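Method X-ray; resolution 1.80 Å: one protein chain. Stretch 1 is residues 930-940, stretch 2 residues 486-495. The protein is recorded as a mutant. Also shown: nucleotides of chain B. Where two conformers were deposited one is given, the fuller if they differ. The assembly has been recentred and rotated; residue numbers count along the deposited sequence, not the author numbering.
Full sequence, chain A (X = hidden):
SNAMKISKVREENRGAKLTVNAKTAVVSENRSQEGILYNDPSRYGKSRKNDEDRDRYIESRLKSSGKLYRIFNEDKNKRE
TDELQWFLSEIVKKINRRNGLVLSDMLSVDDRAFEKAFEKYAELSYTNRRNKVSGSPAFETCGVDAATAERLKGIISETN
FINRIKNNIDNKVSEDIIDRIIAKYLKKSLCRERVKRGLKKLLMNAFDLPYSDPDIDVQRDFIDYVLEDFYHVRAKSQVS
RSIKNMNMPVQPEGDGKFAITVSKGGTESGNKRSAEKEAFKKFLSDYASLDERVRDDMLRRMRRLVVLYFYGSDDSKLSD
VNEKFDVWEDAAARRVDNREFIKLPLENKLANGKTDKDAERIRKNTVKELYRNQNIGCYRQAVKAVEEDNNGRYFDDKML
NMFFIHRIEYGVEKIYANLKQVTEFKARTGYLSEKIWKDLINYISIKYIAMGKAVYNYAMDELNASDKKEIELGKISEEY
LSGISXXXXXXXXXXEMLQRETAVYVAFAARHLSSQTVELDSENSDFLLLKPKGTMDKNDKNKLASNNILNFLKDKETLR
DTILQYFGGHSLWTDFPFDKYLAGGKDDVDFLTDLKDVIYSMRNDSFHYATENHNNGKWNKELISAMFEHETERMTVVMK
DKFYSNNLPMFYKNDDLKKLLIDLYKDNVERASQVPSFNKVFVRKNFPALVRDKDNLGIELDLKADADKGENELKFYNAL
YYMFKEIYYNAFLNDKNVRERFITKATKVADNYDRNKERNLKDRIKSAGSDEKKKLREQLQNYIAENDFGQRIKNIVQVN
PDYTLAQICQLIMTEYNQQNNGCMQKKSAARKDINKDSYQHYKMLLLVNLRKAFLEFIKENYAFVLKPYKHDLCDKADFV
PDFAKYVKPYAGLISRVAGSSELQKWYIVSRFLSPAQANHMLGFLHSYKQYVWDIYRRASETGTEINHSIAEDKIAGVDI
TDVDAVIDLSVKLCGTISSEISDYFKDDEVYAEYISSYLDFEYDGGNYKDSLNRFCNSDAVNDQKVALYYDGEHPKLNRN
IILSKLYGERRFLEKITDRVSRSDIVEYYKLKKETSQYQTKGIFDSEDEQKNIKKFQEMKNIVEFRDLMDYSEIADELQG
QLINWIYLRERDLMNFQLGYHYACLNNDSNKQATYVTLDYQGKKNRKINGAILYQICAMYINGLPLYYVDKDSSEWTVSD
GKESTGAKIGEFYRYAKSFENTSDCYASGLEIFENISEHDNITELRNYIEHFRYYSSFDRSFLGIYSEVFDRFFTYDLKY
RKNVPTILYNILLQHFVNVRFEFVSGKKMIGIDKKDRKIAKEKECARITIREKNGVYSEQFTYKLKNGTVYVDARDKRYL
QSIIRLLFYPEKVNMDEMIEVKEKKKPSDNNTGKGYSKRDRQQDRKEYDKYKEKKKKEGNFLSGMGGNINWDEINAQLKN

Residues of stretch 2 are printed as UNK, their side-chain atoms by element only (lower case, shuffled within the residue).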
# COMPACT_ATOMS: atom_id res chain seq x y z
N GLN A 930 4.14 -15.88 -3.53
CA GLN A 930 5.43 -15.84 -2.87
C GLN A 930 5.28 -15.57 -1.38
O GLN A 930 6.02 -16.13 -0.57
CB GLN A 930 6.32 -14.77 -3.50
CG GLN A 930 7.81 -14.97 -3.20
CD GLN A 930 8.25 -14.40 -1.88
OE1 GLN A 930 7.61 -13.48 -1.34
NE2 GLN A 930 9.38 -14.89 -1.35
N TYR A 931 4.37 -14.66 -1.02
CA TYR A 931 4.15 -14.34 0.39
C TYR A 931 3.67 -15.58 1.15
O TYR A 931 4.21 -15.93 2.20
CB TYR A 931 3.13 -13.19 0.48
CG TYR A 931 2.92 -12.51 1.82
CD1 TYR A 931 3.75 -12.74 2.91
CD2 TYR A 931 1.87 -11.62 1.97
CE1 TYR A 931 3.52 -12.10 4.13
CE2 TYR A 931 1.64 -10.98 3.15
CZ TYR A 931 2.45 -11.22 4.23
OH TYR A 931 2.17 -10.56 5.40
N VAL A 932 2.69 -16.29 0.60
CA VAL A 932 2.20 -17.48 1.27
C VAL A 932 3.32 -18.50 1.41
O VAL A 932 3.49 -19.12 2.46
CB VAL A 932 0.99 -18.05 0.50
CG1 VAL A 932 0.62 -19.44 1.02
CG2 VAL A 932 -0.22 -17.08 0.60
N TRP A 933 4.11 -18.70 0.35
CA TRP A 933 5.24 -19.62 0.43
C TRP A 933 6.20 -19.19 1.53
O TRP A 933 6.68 -20.02 2.32
CB TRP A 933 5.94 -19.68 -0.93
CG TRP A 933 7.31 -20.36 -0.96
CD1 TRP A 933 7.56 -21.69 -1.21
CD2 TRP A 933 8.58 -19.73 -0.78
NE1 TRP A 933 8.92 -21.92 -1.19
CE2 TRP A 933 9.57 -20.74 -0.91
CE3 TRP A 933 8.98 -18.42 -0.51
CZ2 TRP A 933 10.93 -20.47 -0.79
CZ3 TRP A 933 10.33 -18.16 -0.38
CH2 TRP A 933 11.30 -19.18 -0.53
N ASP A 934 6.48 -17.89 1.61
CA ASP A 934 7.47 -17.41 2.57
C ASP A 934 6.98 -17.58 4.00
O ASP A 934 7.77 -17.89 4.91
CB ASP A 934 7.79 -15.95 2.27
CG ASP A 934 8.98 -15.45 3.06
OD1 ASP A 934 10.10 -15.94 2.81
OD2 ASP A 934 8.79 -14.57 3.94
N ILE A 935 5.68 -17.38 4.23
CA ILE A 935 5.12 -17.58 5.57
C ILE A 935 5.25 -19.03 5.99
O ILE A 935 5.66 -19.33 7.12
CB ILE A 935 3.65 -17.14 5.61
CG1 ILE A 935 3.51 -15.64 5.29
CG2 ILE A 935 3.08 -17.46 7.01
CD1 ILE A 935 2.12 -15.28 4.79
N TYR A 936 4.85 -19.95 5.11
CA TYR A 936 4.94 -21.36 5.47
C TYR A 936 6.40 -21.75 5.67
O TYR A 936 6.71 -22.56 6.55
CB TYR A 936 4.28 -22.20 4.39
CG TYR A 936 2.78 -22.22 4.53
CD1 TYR A 936 2.18 -22.68 5.70
CD2 TYR A 936 1.96 -21.74 3.53
CE1 TYR A 936 0.80 -22.69 5.84
CE2 TYR A 936 0.57 -21.75 3.66
CZ TYR A 936 0.01 -22.22 4.81
OH TYR A 936 -1.36 -22.23 4.95
N ARG A 937 7.29 -21.20 4.85
CA ARG A 937 8.72 -21.46 5.01
C ARG A 937 9.19 -21.07 6.40
O ARG A 937 9.89 -21.83 7.07
CB ARG A 937 9.49 -20.69 3.94
CG ARG A 937 11.00 -20.86 3.99
CD ARG A 937 11.65 -19.92 2.97
NE ARG A 937 11.55 -18.51 3.33
CZ ARG A 937 12.26 -17.90 4.28
NH1 ARG A 937 13.15 -18.59 4.99
NH2 ARG A 937 12.07 -16.61 4.53
N ARG A 938 8.82 -19.87 6.85
CA ARG A 938 9.27 -19.38 8.14
C ARG A 938 8.54 -20.07 9.29
O ARG A 938 9.16 -20.38 10.31
CB ARG A 938 9.11 -17.85 8.21
CG ARG A 938 10.14 -17.12 7.33
CD ARG A 938 10.01 -15.59 7.44
NE ARG A 938 8.91 -15.09 6.62
CZ ARG A 938 7.73 -14.71 7.11
NH1 ARG A 938 7.50 -14.79 8.41
NH2 ARG A 938 6.77 -14.26 6.30
N ALA A 939 7.25 -20.36 9.12
CA ALA A 939 6.55 -21.18 10.11
C ALA A 939 7.24 -22.54 10.24
O ALA A 939 7.47 -23.03 11.35
CB ALA A 939 5.08 -21.36 9.73
N SER A 940 7.62 -23.13 9.11
CA SER A 940 8.23 -24.46 9.13
C SER A 940 9.57 -24.43 9.85
O SER A 940 9.82 -25.26 10.73
CB SER A 940 8.37 -24.99 7.70
OG SER A 940 9.13 -26.19 7.64
N UNK A 486 1.61 -15.14 14.89
CA UNK A 486 1.85 -14.07 13.93
C UNK A 486 1.81 -14.60 12.50
O UNK A 486 1.32 -13.91 11.60
c UNK A 486 3.17 -13.36 14.23
o UNK A 486 4.25 -14.27 14.29
N UNK A 487 2.28 -15.83 12.27
CA UNK A 487 2.22 -16.40 10.93
C UNK A 487 0.78 -16.50 10.44
O UNK A 487 0.51 -16.30 9.25
c UNK A 487 5.89 -18.19 13.15
c UNK A 487 6.92 -17.78 12.31
c UNK A 487 4.58 -18.20 12.69
c UNK A 487 2.87 -17.79 10.92
c UNK A 487 4.28 -17.79 11.41
c UNK A 487 5.31 -17.37 10.58
c UNK A 487 6.63 -17.35 11.03
N UNK A 488 -0.15 -16.84 11.35
CA UNK A 488 -1.57 -16.89 10.99
C UNK A 488 -2.02 -15.57 10.39
O UNK A 488 -2.77 -15.54 9.40
c UNK A 488 -2.43 -17.19 12.23
o UNK A 488 -2.01 -19.51 11.93
c UNK A 488 -2.28 -18.61 12.74
o UNK A 488 -2.46 -18.82 13.95
N UNK A 489 -1.63 -14.47 11.01
CA UNK A 489 -2.06 -13.16 10.52
C UNK A 489 -1.32 -12.77 9.25
O UNK A 489 -1.86 -12.03 8.43
c UNK A 489 -5.20 -12.78 13.41
c UNK A 489 -1.88 -12.12 11.62
c UNK A 489 -5.46 -11.53 13.97
o UNK A 489 -6.58 -11.31 14.71
c UNK A 489 -4.03 -12.97 12.66
c UNK A 489 -3.15 -11.92 12.45
c UNK A 489 -4.58 -10.49 13.78
c UNK A 489 -3.43 -10.69 13.02
N UNK A 490 -0.08 -13.22 9.08
CA UNK A 490 0.57 -13.01 7.79
C UNK A 490 -0.23 -13.66 6.67
O UNK A 490 -0.44 -13.06 5.61
c UNK A 490 2.00 -13.55 7.84
c UNK A 490 2.92 -12.76 8.74
o UNK A 490 4.72 -14.23 9.16
o UNK A 490 5.08 -12.53 7.78
c UNK A 490 4.35 -13.20 8.55
N UNK A 491 -0.72 -14.88 6.89
CA UNK A 491 -1.55 -15.54 5.89
C UNK A 491 -2.82 -14.75 5.62
O UNK A 491 -3.22 -14.58 4.45
c UNK A 491 -1.90 -16.96 6.34
c UNK A 491 -0.75 -17.98 6.35
c UNK A 491 -1.25 -19.25 7.03
c UNK A 491 -0.30 -18.29 4.94
N UNK A 492 -3.47 -14.24 6.67
CA UNK A 492 -4.66 -13.41 6.47
C UNK A 492 -4.32 -12.20 5.61
O UNK A 492 -5.05 -11.85 4.68
c UNK A 492 -5.27 -12.98 7.81
c UNK A 492 -6.31 -13.86 9.94
c UNK A 492 -5.90 -14.18 8.53
c UNK A 492 -6.33 -11.88 7.59
N UNK A 493 -3.19 -11.55 5.91
CA UNK A 493 -2.80 -10.38 5.14
C UNK A 493 -2.61 -10.74 3.67
O UNK A 493 -3.11 -10.04 2.78
n UNK A 493 -0.64 -5.66 4.64
c UNK A 493 0.51 -6.60 4.59
c UNK A 493 0.22 -7.94 5.30
c UNK A 493 -1.25 -8.36 5.15
c UNK A 493 -1.53 -9.75 5.72
N UNK A 494 -1.91 -11.85 3.40
CA UNK A 494 -1.73 -12.29 2.02
C UNK A 494 -3.08 -12.40 1.32
O UNK A 494 -3.29 -11.82 0.25
c UNK A 494 -0.99 -13.63 1.98
N UNK A 495 -4.02 -13.09 1.96
CA UNK A 495 -5.30 -13.33 1.30
C UNK A 495 -6.08 -12.04 1.16
O UNK A 495 -6.68 -11.78 0.11
c UNK A 495 -6.11 -14.36 2.11
o UNK A 495 -8.63 -15.58 3.36
o UNK A 495 -8.04 -17.05 1.82
c UNK A 495 -8.09 -15.88 2.27
c UNK A 495 -7.44 -14.76 1.47
P A B 25 8.23 -7.57 9.62
OP1 A B 25 8.71 -8.95 9.93
OP2 A B 25 9.17 -6.43 9.73
O5' A B 25 7.65 -7.61 8.15
C5' A B 25 6.94 -6.51 7.60
C4' A B 25 5.71 -6.97 6.87
O4' A B 25 6.09 -7.62 5.62
C3' A B 25 4.84 -7.99 7.63
O3' A B 25 3.48 -7.71 7.35
C2' A B 25 5.19 -9.31 6.95
O2' A B 25 4.17 -10.28 7.04
C1' A B 25 5.40 -8.85 5.52
N9 A B 25 6.15 -9.80 4.71
C8 A B 25 7.13 -10.66 5.12
N7 A B 25 7.57 -11.44 4.17
C5 A B 25 6.82 -11.06 3.06
C6 A B 25 6.82 -11.51 1.74
N6 A B 25 7.63 -12.48 1.30
N1 A B 25 5.94 -10.94 0.88
C2 A B 25 5.13 -9.97 1.32
N3 A B 25 5.05 -9.47 2.55
C4 A B 25 5.93 -10.06 3.38
P A B 26 2.65 -6.79 8.36
OP1 A B 26 1.60 -6.12 7.56
OP2 A B 26 3.62 -6.04 9.20
O5' A B 26 1.95 -7.85 9.31
C5' A B 26 0.82 -8.61 8.90
C4' A B 26 0.01 -9.02 10.10
O4' A B 26 0.79 -9.98 10.88
C3' A B 26 -0.29 -7.87 11.05
O3' A B 26 -1.51 -8.14 11.74
C2' A B 26 0.88 -7.94 12.03
O2' A B 26 0.67 -7.30 13.27
C1' A B 26 1.08 -9.45 12.16
N9 A B 26 2.47 -9.77 12.46
C8 A B 26 3.47 -9.99 11.55
N7 A B 26 4.64 -10.21 12.12
C5 A B 26 4.37 -10.13 13.47
C6 A B 26 5.20 -10.29 14.59
N6 A B 26 6.51 -10.54 14.46
N1 A B 26 4.65 -10.13 15.80
C2 A B 26 3.33 -9.87 15.90
N3 A B 26 2.45 -9.71 14.91
C4 A B 26 3.04 -9.86 13.70
P U B 27 -2.46 -6.93 12.20
OP1 U B 27 -1.77 -6.14 13.22
OP2 U B 27 -3.81 -7.45 12.54
O5' U B 27 -2.58 -6.05 10.89
C5' U B 27 -3.46 -4.95 10.84
C4' U B 27 -2.96 -3.98 9.81
O4' U B 27 -1.82 -3.27 10.37
C3' U B 27 -2.45 -4.63 8.51
O3' U B 27 -2.86 -3.84 7.41
C2' U B 27 -0.94 -4.47 8.62
O2' U B 27 -0.25 -4.44 7.38
C1' U B 27 -0.87 -3.14 9.35
N1 U B 27 0.44 -2.74 9.88
C2 U B 27 0.68 -1.37 9.94
O2 U B 27 -0.17 -0.55 9.66
N3 U B 27 1.94 -1.01 10.39
C4 U B 27 2.94 -1.87 10.75
O4 U B 27 4.03 -1.41 11.12
C5 U B 27 2.62 -3.27 10.63
C6 U B 27 1.41 -3.65 10.20

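Position 486 carries one carbon and then one oxygen, the shortest hydroxyl side chain. It does not reach stretch 1; its CB lies 3.5 Å from C5 of A26. This is Ser 486.

Position 487 has one carbon followed by a ring of six carbons with no heteroatom. The ring lies across the later turns of stretch 1, with CA of Ala 939 3.9 Å from its centroid and almost on the ring normal, a CH-pi contact. Its CB packs 3.9 Å from CG2 of Ile 935. An unsubstituted ring makes this Phe 487.

Position 488 shows two carbons, the second holding two oxygens, and touches nothing on stretch 1. With a carboxylate on the carbon after CB, it is Asp 488.

Position 489 has one carbon and a six-carbon ring bearing an oxygen. Its CB points away from stretch 1, and the ring sits beside the RNA. The phenol is that of Tyr 489, whose CD2 approaches OP2 of U27 at 3.3 Å.

At position 490, three carbons run outward and the third carries two oxygens. A carboxylate on the third carbon makes this Glu 490, and it faces the guanidinium of Arg 938. Two hydrogen bonds belong to the salt bridge: Arg 938 NH2 to Glu 490 OE1 at 2.8 Å, and Arg 938 NH1 to Glu 490 OE2 at 2.9 Å. OE1 of Glu 490 also accepts a hydrogen bond from O2' of A25 at 2.5 Å.

Position 491 holds four carbons, forked at the second. Its CB points away, yet the fork returns to the contact. This is Leu 491, with CD2 3.9 Å from CD1 of Ile 935 and 3.8 Å from CE2 of Tyr 936.

Position 492 also has four carbons, but they fork at the first, with one arm two carbons long. Pointing away and out of contact, it is Ile 492.

Position 493 is a row of four carbons ending in nitrogen. Its CB points toward stretch 1, but the chain's end leads away to the RNA. Thus Lys 493 lays CD 3.3 Å from OH of Tyr 931, at the ring edge, while NZ donates to O2' of U27 at 3.0 Å.

Position 494 has a single carbon, CB, which lies 3.5 Å from CD2 of Tyr 931 and 3.8 Å from CG2 of Val 932. It is Ala 494.

Position 495 repeats the three carbons and two oxygens of 490, but makes no contact with stretch 1: Glu 495.

The contact joins two nearly antiparallel helices, their axes 9.4 Å apart at closest approach. Apolar packing runs along it, with Ala 494 at one end and Phe 487 at the other. Arg 938 is braced from within its own helix, one turn back, where Asp 934 OD2 accepts a hydrogen bond from Arg 938 NE at 2.7 Å; the guanidinium then reaches across to Glu 490. RNA completes the design: Tyr 931 OH donates to O2' of A25 at 2.6 Å, so one ribose hydroxyl links Tyr 931 and Glu 490 across the helix pair.

Stretch 2, residues 486-495: SFDYELIKAE
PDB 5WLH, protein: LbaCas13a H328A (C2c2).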